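Local coordinates for protein 2-pyrone-4,6-dicarboxylic acid hydrolase, putative (PDB 2FFI) that probably hydrolyses the lactone ring of 2-pyrone-4,6-dicarboxylate, as a TIM-barrel member of the amidohydrolase family, at residues G200-Q205 with T240-E245; W237-T240 with E245-F248. One frame throughout, in Å; residues are numbered along the deposited sequence.

Contact 1 of 2, residues G200-Q205 with T240-E245; sequences GIYRLQ and TQHESE
Tyr202 and His242 meet ring against ring, and this pair is the tightly packed part of the contact. Tyr202 CD2 lies over one face of the imidazole, 3.5 Å from His242 CG and offset toward the rim. The two planes are inclined at 57°, an oblique pairing. The carbonyl of Tyr202 reaches the same imidazole from its own backbone, with Tyr202 O 3.4 Å from His242 CE1. The phenol ring stands where its CG falls between the backbone N and the carbonyl carbon (chi1 52°), which turns it across the gap to the histidine.

Arg203 crosses beside this pair. Its chain is extended from CG to NE, and NH1 gives a bent hydrogen bond of 3.1 Å to Thr240 O. That bond uses a carbonyl lone pair. The guanidinium and imidazole planes are nearly perpendicular (89°), with His242 CD2 over one guanidinium face. The stronger partner of the guanidinium is Asp236, in a salt bridge through NE; a phosphate ion, probably from the crystallisation liquor, makes a long, weak ion pair with NH1.

The outer side, where Glu245 is exposed to solvent, is looser. There Glu245 OE1 accepts a weak hydrogen bond from His242 ND1.

Both loops follow neighbouring parallel strands, 194-199 and 231-234, at the barrel's C-terminal end, where amidohydrolases generally carry their active site. Helix 208-225 packs on Ile201, and helix 248-258 touches Tyr202.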
loop_
_atom_site.group_PDB
_atom_site.type_symbol
_atom_site.label_atom_id
_atom_site.label_comp_id
_atom_site.label_asym_id
_atom_site.label_seq_id
_atom_site.Cartn_x
_atom_site.Cartn_y
_atom_site.Cartn_z
ATOM N N GLY A 200 1.586 -6.240 6.455
ATOM C CA GLY A 200 0.444 -6.856 7.098
ATOM C C GLY A 200 0.400 -8.350 6.931
ATOM O O GLY A 200 -0.569 -8.880 6.397
ATOM N N ILE A 201 1.431 -9.049 7.385
ATOM C CA ILE A 201 1.382 -10.493 7.222
ATOM C C ILE A 201 0.242 -11.021 8.096
ATOM O O ILE A 201 -0.314 -12.076 7.815
ATOM C CB ILE A 201 2.708 -11.205 7.616
ATOM C CG1 ILE A 201 2.781 -11.350 9.131
ATOM C CG2 ILE A 201 3.892 -10.440 7.070
ATOM C CD1 ILE A 201 3.643 -12.522 9.562
ATOM N N TYR A 202 -0.115 -10.279 9.139
ATOM C CA TYR A 202 -1.187 -10.719 10.029
ATOM C C TYR A 202 -2.551 -10.762 9.346
ATOM O O TYR A 202 -3.577 -10.952 10.006
ATOM C CB TYR A 202 -1.277 -9.820 11.251
ATOM C CG TYR A 202 -1.360 -8.363 10.913
ATOM C CD1 TYR A 202 -0.211 -7.574 10.882
ATOM C CD2 TYR A 202 -2.588 -7.764 10.637
ATOM C CE1 TYR A 202 -0.281 -6.221 10.590
ATOM C CE2 TYR A 202 -2.672 -6.410 10.340
ATOM C CZ TYR A 202 -1.512 -5.640 10.322
ATOM O OH TYR A 202 -1.575 -4.290 10.047
ATOM N N ARG A 203 -2.562 -10.600 8.026
ATOM C CA ARG A 203 -3.802 -10.628 7.253
ATOM C C ARG A 203 -3.926 -11.893 6.407
ATOM O O ARG A 203 -4.950 -12.128 5.773
ATOM C CB ARG A 203 -3.868 -9.398 6.345
ATOM C CG ARG A 203 -4.116 -8.112 7.093
ATOM C CD ARG A 203 -4.230 -6.933 6.149
ATOM N NE ARG A 203 -4.318 -5.663 6.866
ATOM C CZ ARG A 203 -5.398 -5.235 7.515
ATOM N NH1 ARG A 203 -5.375 -4.059 8.131
ATOM N NH2 ARG A 203 -6.499 -5.977 7.549
ATOM N N LEU A 204 -2.881 -12.712 6.410
ATOM C CA LEU A 204 -2.872 -13.931 5.621
ATOM C C LEU A 204 -3.802 -15.061 6.057
ATOM O O LEU A 204 -3.540 -16.222 5.747
ATOM C CB LEU A 204 -1.435 -14.449 5.503
ATOM C CG LEU A 204 -0.537 -13.716 4.485
ATOM C CD1 LEU A 204 -1.278 -12.511 3.880
ATOM C CD2 LEU A 204 0.771 -13.272 5.149
ATOM N N GLN A 205 -4.887 -14.723 6.756
ATOM C CA GLN A 205 -5.875 -15.715 7.201
ATOM C C GLN A 205 -5.300 -16.882 7.977
ATOM O O GLN A 205 -5.888 -17.962 8.007
ATOM C CB GLN A 205 -6.643 -16.295 6.011
ATOM C CG GLN A 205 -8.024 -15.730 5.824
ATOM C CD GLN A 205 -7.988 -14.241 5.607
ATOM O OE1 GLN A 205 -8.112 -13.448 6.553
ATOM N NE2 GLN A 205 -7.804 -13.843 4.350
ATOM N N THR A 240 -5.886 -1.922 11.003
ATOM C CA THR A 240 -7.328 -2.016 11.247
ATOM C C THR A 240 -7.802 -3.470 11.310
ATOM O O THR A 240 -7.339 -4.310 10.540
ATOM C CB THR A 240 -8.159 -1.214 10.179
ATOM O OG1 THR A 240 -7.640 -1.479 8.878
ATOM C CG2 THR A 240 -8.106 0.300 10.453
ATOM N N GLN A 241 -8.717 -3.747 12.245
ATOM C CA GLN A 241 -9.288 -5.086 12.486
ATOM C C GLN A 241 -8.285 -6.021 13.164
ATOM O O GLN A 241 -8.508 -7.222 13.285
ATOM C CB GLN A 241 -9.804 -5.698 11.169
ATOM C CG GLN A 241 -11.263 -5.352 10.867
ATOM C CD GLN A 241 -11.544 -5.116 9.385
ATOM O OE1 GLN A 241 -11.592 -6.058 8.588
ATOM N NE2 GLN A 241 -11.718 -3.846 9.010
ATOM N N HIS A 242 -7.184 -5.441 13.621
ATOM C CA HIS A 242 -6.121 -6.188 14.280
ATOM C C HIS A 242 -5.405 -5.265 15.260
ATOM O O HIS A 242 -4.238 -5.465 15.549
ATOM C CB HIS A 242 -5.116 -6.712 13.238
ATOM C CG HIS A 242 -5.712 -7.645 12.225
ATOM N ND1 HIS A 242 -5.806 -9.007 12.426
ATOM C CD2 HIS A 242 -6.259 -7.408 11.007
ATOM C CE1 HIS A 242 -6.383 -9.570 11.377
ATOM N NE2 HIS A 242 -6.668 -8.622 10.502
ATOM N N GLU A 243 -6.104 -4.259 15.772
ATOM C CA GLU A 243 -5.503 -3.312 16.702
ATOM C C GLU A 243 -5.070 -4.000 17.986
ATOM O O GLU A 243 -4.022 -3.679 18.574
ATOM C CB GLU A 243 -6.489 -2.197 17.057
ATOM C CG GLU A 243 -6.988 -1.352 15.883
ATOM C CD GLU A 243 -8.061 -2.037 15.035
ATOM O OE1 GLU A 243 -8.634 -1.362 14.166
ATOM O OE2 GLU A 243 -8.336 -3.238 15.223
ATOM N N SER A 244 -5.881 -4.961 18.409
ATOM C CA SER A 244 -5.638 -5.697 19.644
ATOM C C SER A 244 -4.415 -6.588 19.592
ATOM O O SER A 244 -3.748 -6.804 20.599
ATOM C CB SER A 244 -6.854 -6.560 19.953
ATOM O OG SER A 244 -8.044 -5.849 19.666
ATOM N N GLU A 245 -4.126 -7.099 18.404
ATOM C CA GLU A 245 -3.009 -8.012 18.225
ATOM C C GLU A 245 -1.714 -7.380 17.688
ATOM O O GLU A 245 -0.610 -7.830 18.030
ATOM C CB GLU A 245 -3.435 -9.131 17.279
ATOM C CG GLU A 245 -4.817 -9.699 17.547
ATOM C CD GLU A 245 -5.626 -9.836 16.266
ATOM O OE1 GLU A 245 -5.135 -10.502 15.319
ATOM O OE2 GLU A 245 -6.751 -9.282 16.213
#

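Contact 2 of 2, residues W237-T240 with E245-F248; sequences WPHT and EVSF
The loop that follows strand 231-234 of the TIM barrel doubles back here, just before helix 248-258 begins. His239 and Val246 meet at about a right angle between the two arms of the loop. Val246 CG1 sits over one face of the imidazole in a CH-pi contact, 3.6 Å from the ring centroid and shifted toward the rim. With chi1 at -169° CG1 points away from the backbone N, and this carries it over the imidazole. The backbone of Ser247 continues over the same face as the methyl. Trp237 CA covers the opposite face, above the ring centre, so the imidazole is sandwiched between parts of its own loop.

A second meeting lies at the helix start. Phe248 CD1 is 3.8 Å from Trp237 CD1, and the tryptophan atom lies near the plane of the phenyl ring, at its edge. The five-membered ring of Trp237 and the phenyl are inclined at 49°, an oblique pair. Pro238, joined to Trp237 by a cis peptide bond, lays its CB over the indole 3.6 Å above the plane. Helix 42-51 adds to this patch, with Tyr45 touching both Trp237 and Phe248. Ser247 is the N-cap of helix 248-258.

A methyl over the imidazole, an oblique aromatic pair and the backbone of Ser247 and Phe248 make up this contact. The chemistry is mainly that of apolar packing, which joins the two ends of the loop, while the polar capping of Ser247 is directed to the helix itself.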
loop_
_atom_site.group_PDB
_atom_site.type_symbol
_atom_site.label_atom_id
_atom_site.label_comp_id
_atom_site.label_asym_id
_atom_site.label_seq_id
_atom_site.Cartn_x
_atom_site.Cartn_y
_atom_site.Cartn_z
ATOM N N TRP A 237 -0.161 0.460 9.590
ATOM C CA TRP A 237 -0.666 1.083 10.807
ATOM C C TRP A 237 -1.925 1.876 10.439
ATOM O O TRP A 237 -2.039 2.376 9.322
ATOM C CB TRP A 237 0.409 2.028 11.355
ATOM C CG TRP A 237 0.066 2.672 12.663
ATOM C CD1 TRP A 237 0.298 2.164 13.905
ATOM C CD2 TRP A 237 -0.553 3.945 12.858
ATOM N NE1 TRP A 237 -0.130 3.034 14.857
ATOM C CE2 TRP A 237 -0.662 4.138 14.249
ATOM C CE3 TRP A 237 -1.034 4.935 11.994
ATOM C CZ2 TRP A 237 -1.229 5.296 14.808
ATOM C CZ3 TRP A 237 -1.600 6.090 12.545
ATOM C CH2 TRP A 237 -1.694 6.255 13.945
ATOM N N PRO A 238 -2.882 2.014 11.372
ATOM C CA PRO A 238 -2.851 1.494 12.739
ATOM C C PRO A 238 -3.246 0.020 12.827
ATOM O O PRO A 238 -3.591 -0.474 13.903
ATOM C CB PRO A 238 -3.828 2.401 13.447
ATOM C CG PRO A 238 -4.877 2.579 12.414
ATOM C CD PRO A 238 -4.097 2.822 11.152
ATOM N N HIS A 239 -3.167 -0.672 11.693
ATOM C CA HIS A 239 -3.524 -2.083 11.610
ATOM C C HIS A 239 -5.008 -2.224 11.958
ATOM O O HIS A 239 -5.353 -2.594 13.076
ATOM C CB HIS A 239 -2.675 -2.909 12.589
ATOM C CG HIS A 239 -1.254 -2.452 12.692
ATOM N ND1 HIS A 239 -0.845 -1.499 13.600
ATOM C CD2 HIS A 239 -0.155 -2.774 11.968
ATOM C CE1 HIS A 239 0.441 -1.251 13.428
ATOM N NE2 HIS A 239 0.883 -2.011 12.444
ATOM N N THR A 240 -5.886 -1.922 11.003
ATOM C CA THR A 240 -7.328 -2.016 11.247
ATOM C C THR A 240 -7.802 -3.470 11.310
ATOM O O THR A 240 -7.339 -4.310 10.540
ATOM C CB THR A 240 -8.159 -1.214 10.179
ATOM O OG1 THR A 240 -7.640 -1.479 8.878
ATOM C CG2 THR A 240 -8.106 0.300 10.453
ATOM N N GLU A 245 -4.126 -7.099 18.404
ATOM C CA GLU A 245 -3.009 -8.012 18.225
ATOM C C GLU A 245 -1.714 -7.380 17.688
ATOM O O GLU A 245 -0.610 -7.830 18.030
ATOM C CB GLU A 245 -3.435 -9.131 17.279
ATOM C CG GLU A 245 -4.817 -9.699 17.547
ATOM C CD GLU A 245 -5.626 -9.836 16.266
ATOM O OE1 GLU A 245 -5.135 -10.502 15.319
ATOM O OE2 GLU A 245 -6.751 -9.282 16.213
ATOM N N VAL A 246 -1.861 -6.342 16.862
ATOM C CA VAL A 246 -0.730 -5.687 16.224
ATOM C C VAL A 246 -0.493 -4.229 16.558
ATOM O O VAL A 246 -1.432 -3.462 16.800
ATOM C CB VAL A 246 -0.860 -5.790 14.689
ATOM C CG1 VAL A 246 0.429 -5.351 14.017
ATOM C CG2 VAL A 246 -1.221 -7.218 14.294
ATOM N N SER A 247 0.786 -3.861 16.556
ATOM C CA SER A 247 1.234 -2.490 16.815
ATOM C C SER A 247 2.424 -2.230 15.894
ATOM O O SER A 247 3.005 -3.159 15.335
ATOM C CB SER A 247 1.690 -2.332 18.265
ATOM O OG SER A 247 2.885 -3.065 18.513
ATOM N N PHE A 248 2.781 -0.966 15.728
ATOM C CA PHE A 248 3.905 -0.624 14.872
ATOM C C PHE A 248 5.120 -1.477 15.250
ATOM O O PHE A 248 5.792 -2.046 14.386
ATOM C CB PHE A 248 4.243 0.862 15.011
ATOM C CG PHE A 248 4.798 1.468 13.752
ATOM C CD1 PHE A 248 4.012 2.280 12.939
ATOM C CD2 PHE A 248 6.095 1.179 13.357
ATOM C CE1 PHE A 248 4.519 2.773 11.749
ATOM C CE2 PHE A 248 6.606 1.665 12.177
ATOM C CZ PHE A 248 5.830 2.465 11.367
#

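Contacts 1 and 2 lie side by side, their centres about 7 Å apart, on the same side of the chain's centre. Both use the loop between strand 231-234 and helix 248-258, and they share Thr240 and Glu245. Along the chain 200-205 comes first, in the loop after strand 194-199; then 237-240, 240-245 and 245-248 run on without a break. Contact 2 folds the later loop on itself, whereas contact 1 joins it to the neighbouring loop. Tyr202 bridges them, since its CG packs 3.6 Å from Val246 CG2. Two successive strand-to-helix loops of the barrel are thus packed together as one continuous patch.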